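Local coordinates for protein 4-oxalocrotonate decarboxylase NahK (Pseudomonas putida, PDB 5D2K) that catalyses the metal-assisted decarboxylation of (3E)-2-oxohex-3-enedioate to 2-oxopent-4-enoate, a step in the bacterial breakdown of naphthalene, at residues M42-A45 with D46-V50; R8-T11 with R12-L16. The protein carries 1 engineered substitution. All blocks are in the same frame, centred on the assembly; numbering follows the deposited sequence.

Interaction 1. Residues M42-A45 with D46-V50; sequences MTFA and DAYDV
Thr43 and Asp46 close a capping box over the first turn of helix 44-60, each side chain bonding to the other's backbone N-H. Asp46 N donates to Thr43 OG1 at 3.1 Å in a nearly straight bond, while Thr43 N donates to Asp46 OD2 at 2.9 Å, meeting the carboxylate from its anti side, somewhat out of plane. Threonine suits the N-cap because OG1 sits between the backbone N and the carbonyl carbon (chi1 66°), facing Asp46 N. Aspartate suits the third helical position: its short carboxylate reaches back to the N-cap, and its negative charge is probably favoured at the positive end of the helix dipole. Main-chain bonds continue the helix, with Ala47 N 2.9 Å from Thr43 O and Tyr48 N 2.8 Å from Phe44 O. On the buried side, Met42 lies along the box and reaches on to Ala47. With CG anti to its backbone N (chi1 -162°) and the chain extended beyond, its CG lies 3.6 Å from Asp46 CB and its CE 4.0 Å from Ala47 CB, the small alanine allowing this close approach to the helix. A second shell fixes the polar ends: Asp46 OD2 probably also bonds to Thr9 OG1, OD1 accepts from Leu10 N, Thr43 OG1 is hydrogen-bonded to Asn7 O, and Asp49 pairs with Arg8 and Arg227. On another side of the helix, Tyr48 stacks on Tyr88 and bonds through OH to Tyr88 N. Along this aromatic side, Phe44 CD1 comes to 4.5 Å from Tyr48 CE2.

Interaction 2. Residues R8-T11 with R12-L16; sequences RTLT and REQVL
A capping box starts helix 12-27, with Thr11 as N-cap and Gln14 at the third helical position, at the protein surface and far from the metal and ligand site. Thr11 OG1 accepts from Gln14 N at 3.1 Å, and Gln14 OE1 returns the bond by accepting from Thr11 N at 3.0 Å. The second bond is straight at hydrogen (169°), yet the donor stands above the amide plane, 44° out of it, rather than on a lone pair. Gln14 CG lies anti to the carbonyl carbon (chi1 -73°), which carries the amide back toward the start of the helix. Glutamine fits because its carbonyl oxygen accepts as a carboxylate would, although its longer chain lies obliquely across the threonine, with CG 3.2 Å from Thr11 OG1. An alanine in place of Gln14 would probably leave Thr11 N without its side-chain acceptor and the water joining OE1 to Thr9 O held less firmly. Leu10 packs beside the box: its CB lies 4.0 Å from Val15 CG2, the two side chains crossing at about a right angle, while its CD2 touches Gln14 OE1. Both Leu10 and Gln14 also meet Phe39, and Leu10 reaches Val50 of helix 44-60. Val15 N follows with a regular helical bond to Thr11 O. Glu13 is solvent-exposed, and its negative charge is probably favourable near the helix N terminus; it joins through solvent, a water bonded to Thr11 OG1 at 2.6 Å donating to Glu13 OE1 at 3.0 Å.

Overall arrangement
From the N terminus, the chain first passes through interaction 2, which leads the irregular residues 8-11 into helix 12-27; interaction 1 then opens helix 44-60. The two local contacts lie in series, neither nested nor crossed, and neither closes a long loop, yet the fold brings their centres about 9 Å apart. Residues 8-10 run beside the start of helix 44-60, where Arg8 NE lies 2.7 Å from Asp49 OD2 in a salt bridge. The lead-in to one helix is thus fastened to the first turns of the other. Met42, Phe44, Ala47 and Tyr48 of interaction 1 pack on helix 160-165, which follows strand 139-149, the strand carrying the magnesium ligand Glu147.

Interaction 1. Residues M42-A45 with D46-V50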
loop_
_atom_site.group_PDB
_atom_site.type_symbol
_atom_site.label_atom_id
_atom_site.label_comp_id
_atom_site.label_asym_id
_atom_site.label_seq_id
_atom_site.Cartn_x
_atom_site.Cartn_y
_atom_site.Cartn_z
ATOM N N MET A 42 10.733 5.069 -19.874
ATOM C CA MET A 42 9.728 4.209 -19.260
ATOM C C MET A 42 8.469 4.981 -18.884
ATOM O O MET A 42 8.547 6.071 -18.309
ATOM C CB MET A 42 10.332 3.549 -18.022
ATOM C CG MET A 42 9.606 2.352 -17.525
ATOM S SD MET A 42 10.719 1.465 -16.415
ATOM C CE MET A 42 9.510 0.494 -15.528
ATOM N N THR A 43 7.313 4.413 -19.223
ATOM C CA THR A 43 6.025 5.046 -18.947
ATOM C C THR A 43 5.322 4.394 -17.767
ATOM O O THR A 43 5.749 3.347 -17.287
ATOM C CB THR A 43 5.087 4.955 -20.144
ATOM O OG1 THR A 43 4.739 3.582 -20.374
ATOM C CG2 THR A 43 5.757 5.533 -21.393
ATOM N N PHE A 44 4.218 4.990 -17.328
ATOM C CA PHE A 44 3.427 4.360 -16.277
ATOM C C PHE A 44 2.870 3.011 -16.740
ATOM O O PHE A 44 2.805 2.056 -15.954
ATOM C CB PHE A 44 2.287 5.276 -15.824
ATOM C CG PHE A 44 2.692 6.272 -14.774
ATOM C CD1 PHE A 44 2.934 5.864 -13.470
ATOM C CD2 PHE A 44 2.822 7.618 -15.084
ATOM C CE1 PHE A 44 3.307 6.774 -12.499
ATOM C CE2 PHE A 44 3.197 8.534 -14.116
ATOM C CZ PHE A 44 3.439 8.111 -12.818
ATOM N N ALA A 45 2.457 2.913 -18.003
ATOM C CA ALA A 45 1.970 1.640 -18.516
ATOM C C ALA A 45 3.082 0.580 -18.489
ATOM O O ALA A 45 2.828 -0.566 -18.114
ATOM C CB ALA A 45 1.400 1.804 -19.928
ATOM N N ASP A 46 4.306 0.964 -18.866
ATOM C CA ASP A 46 5.484 0.091 -18.711
ATOM C C ASP A 46 5.639 -0.384 -17.265
ATOM O O ASP A 46 5.836 -1.569 -16.995
ATOM C CB ASP A 46 6.778 0.813 -19.108
ATOM C CG ASP A 46 6.937 1.016 -20.605
ATOM O OD1 ASP A 46 6.547 0.141 -21.407
ATOM O OD2 ASP A 46 7.502 2.071 -20.962
ATOM N N ALA A 47 5.571 0.565 -16.339
ATOM C CA ALA A 47 5.804 0.280 -14.931
ATOM C C ALA A 47 4.722 -0.636 -14.368
ATOM O O ALA A 47 5.020 -1.550 -13.594
ATOM C CB ALA A 47 5.875 1.579 -14.140
ATOM N N TYR A 48 3.469 -0.415 -14.759
ATOM C CA TYR A 48 2.421 -1.302 -14.271
ATOM C C TYR A 48 2.541 -2.689 -14.918
ATOM O O TYR A 48 2.225 -3.689 -14.274
ATOM C CB TYR A 48 1.027 -0.699 -14.494
ATOM C CG TYR A 48 0.609 0.250 -13.374
ATOM C CD1 TYR A 48 0.331 -0.230 -12.088
ATOM C CD2 TYR A 48 0.516 1.621 -13.591
ATOM C CE1 TYR A 48 -0.045 0.636 -11.057
ATOM C CE2 TYR A 48 0.137 2.493 -12.567
ATOM C CZ TYR A 48 -0.140 1.991 -11.305
ATOM O OH TYR A 48 -0.502 2.845 -10.280
ATOM N N ASP A 49 3.031 -2.757 -16.162
ATOM C CA ASP A 49 3.321 -4.052 -16.785
ATOM C C ASP A 49 4.321 -4.825 -15.925
ATOM O O ASP A 49 4.156 -6.023 -15.675
ATOM C CB ASP A 49 3.910 -3.895 -18.202
ATOM C CG ASP A 49 2.870 -3.529 -19.253
ATOM O OD1 ASP A 49 1.654 -3.555 -18.976
ATOM O OD2 ASP A 49 3.290 -3.226 -20.395
ATOM N N VAL A 50 5.365 -4.126 -15.484
ATOM C CA VAL A 50 6.367 -4.756 -14.643
ATOM C C VAL A 50 5.750 -5.197 -13.308
ATOM O O VAL A 50 5.975 -6.324 -12.871
ATOM C CB VAL A 50 7.568 -3.819 -14.409
ATOM C CG1 VAL A 50 8.517 -4.381 -13.351
ATOM C CG2 VAL A 50 8.315 -3.583 -15.721
#

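Interaction 2. Residues R8-T11 with R12-L16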
loop_
_atom_site.group_PDB
_atom_site.type_symbol
_atom_site.label_atom_id
_atom_site.label_comp_id
_atom_site.label_asym_id
_atom_site.label_seq_id
_atom_site.Cartn_x
_atom_site.Cartn_y
_atom_site.Cartn_z
ATOM N N ARG A 8 3.678 2.597 -24.445
ATOM C CA ARG A 8 4.672 1.666 -23.913
ATOM C C ARG A 8 5.999 1.806 -24.646
ATOM O O ARG A 8 6.017 2.069 -25.851
ATOM C CB ARG A 8 4.162 0.230 -24.015
ATOM C CG ARG A 8 3.077 -0.102 -22.995
ATOM C CD ARG A 8 2.435 -1.453 -23.274
ATOM N NE ARG A 8 1.658 -1.918 -22.122
ATOM C CZ ARG A 8 0.390 -1.603 -21.894
ATOM N NH1 ARG A 8 -0.267 -0.812 -22.736
ATOM N NH2 ARG A 8 -0.226 -2.077 -20.815
ATOM N N THR A 9 7.110 1.630 -23.931
ATOM C CA THR A 9 8.430 1.710 -24.566
ATOM C C THR A 9 9.290 0.466 -24.334
ATOM O O THR A 9 10.295 0.262 -25.020
ATOM C CB THR A 9 9.240 2.947 -24.087
ATOM O OG1 THR A 9 9.586 2.812 -22.701
ATOM C CG2 THR A 9 8.455 4.232 -24.302
ATOM N N LEU A 10 8.913 -0.362 -23.365
ATOM C CA LEU A 10 9.669 -1.579 -23.091
ATOM C C LEU A 10 9.323 -2.704 -24.061
ATOM O O LEU A 10 8.189 -2.807 -24.541
ATOM C CB LEU A 10 9.414 -2.063 -21.659
ATOM C CG LEU A 10 9.853 -1.163 -20.504
ATOM C CD1 LEU A 10 9.443 -1.809 -19.184
ATOM C CD2 LEU A 10 11.358 -0.894 -20.535
ATOM N N THR A 11 10.308 -3.547 -24.350
ATOM C CA THR A 11 10.050 -4.807 -25.030
ATOM C C THR A 11 9.496 -5.795 -24.004
ATOM O O THR A 11 9.685 -5.597 -22.798
ATOM C CB THR A 11 11.317 -5.400 -25.660
ATOM O OG1 THR A 11 12.239 -5.772 -24.629
ATOM C CG2 THR A 11 11.989 -4.391 -26.589
ATOM N N ARG A 12 8.833 -6.851 -24.473
ATOM C CA ARG A 12 8.322 -7.877 -23.562
ATOM C C ARG A 12 9.458 -8.514 -22.760
ATOM O O ARG A 12 9.333 -8.726 -21.550
ATOM C CB ARG A 12 7.543 -8.958 -24.318
ATOM C CG ARG A 12 7.139 -10.108 -23.413
ATOM C CD ARG A 12 6.199 -11.107 -24.061
ATOM N NE ARG A 12 6.017 -12.238 -23.158
ATOM C CZ ARG A 12 5.159 -12.247 -22.144
ATOM N NH1 ARG A 12 4.389 -11.191 -21.921
ATOM N NH2 ARG A 12 5.070 -13.309 -21.357
ATOM N N GLU A 13 10.571 -8.802 -23.430
ATOM C CA GLU A 13 11.750 -9.342 -22.766
ATOM C C GLU A 13 12.205 -8.451 -21.607
ATOM O O GLU A 13 12.570 -8.953 -20.537
ATOM C CB GLU A 13 12.892 -9.513 -23.772
ATOM C CG GLU A 13 14.163 -10.067 -23.162
ATOM C CD GLU A 13 15.405 -9.359 -23.662
ATOM O OE1 GLU A 13 15.595 -8.172 -23.314
ATOM O OE2 GLU A 13 16.188 -9.991 -24.405
ATOM N N GLN A 14 12.172 -7.135 -21.813
ATOM C CA GLN A 14 12.585 -6.199 -20.766
ATOM C C GLN A 14 11.601 -6.191 -19.590
ATOM O O GLN A 14 12.006 -6.120 -18.432
ATOM C CB GLN A 14 12.739 -4.791 -21.336
ATOM C CG GLN A 14 13.993 -4.660 -22.212
ATOM C CD GLN A 14 13.974 -3.444 -23.111
ATOM O OE1 GLN A 14 12.962 -2.757 -23.248
ATOM N NE2 GLN A 14 15.111 -3.172 -23.742
ATOM N N VAL A 15 10.310 -6.246 -19.886
ATOM C CA VAL A 15 9.313 -6.346 -18.811
ATOM C C VAL A 15 9.583 -7.572 -17.931
ATOM O O VAL A 15 9.627 -7.472 -16.700
ATOM C CB VAL A 15 7.871 -6.430 -19.372
ATOM C CG1 VAL A 15 6.877 -6.699 -18.242
ATOM C CG2 VAL A 15 7.502 -5.149 -20.073
ATOM N N LEU A 16 9.777 -8.729 -18.559
ATOM C CA LEU A 16 10.005 -9.961 -17.805
ATOM C C LEU A 16 11.290 -9.893 -16.990
ATOM O O LEU A 16 11.314 -10.291 -15.830
ATOM C CB LEU A 16 10.048 -11.170 -18.745
ATOM C CG LEU A 16 8.824 -11.354 -19.648
ATOM C CD1 LEU A 16 8.941 -12.644 -20.452
ATOM C CD2 LEU A 16 7.519 -11.319 -18.876
HETATM O O HOH W 1 13.184 -0.071 -23.899
HETATM O O HOH W 2 14.595 -6.384 -25.540
#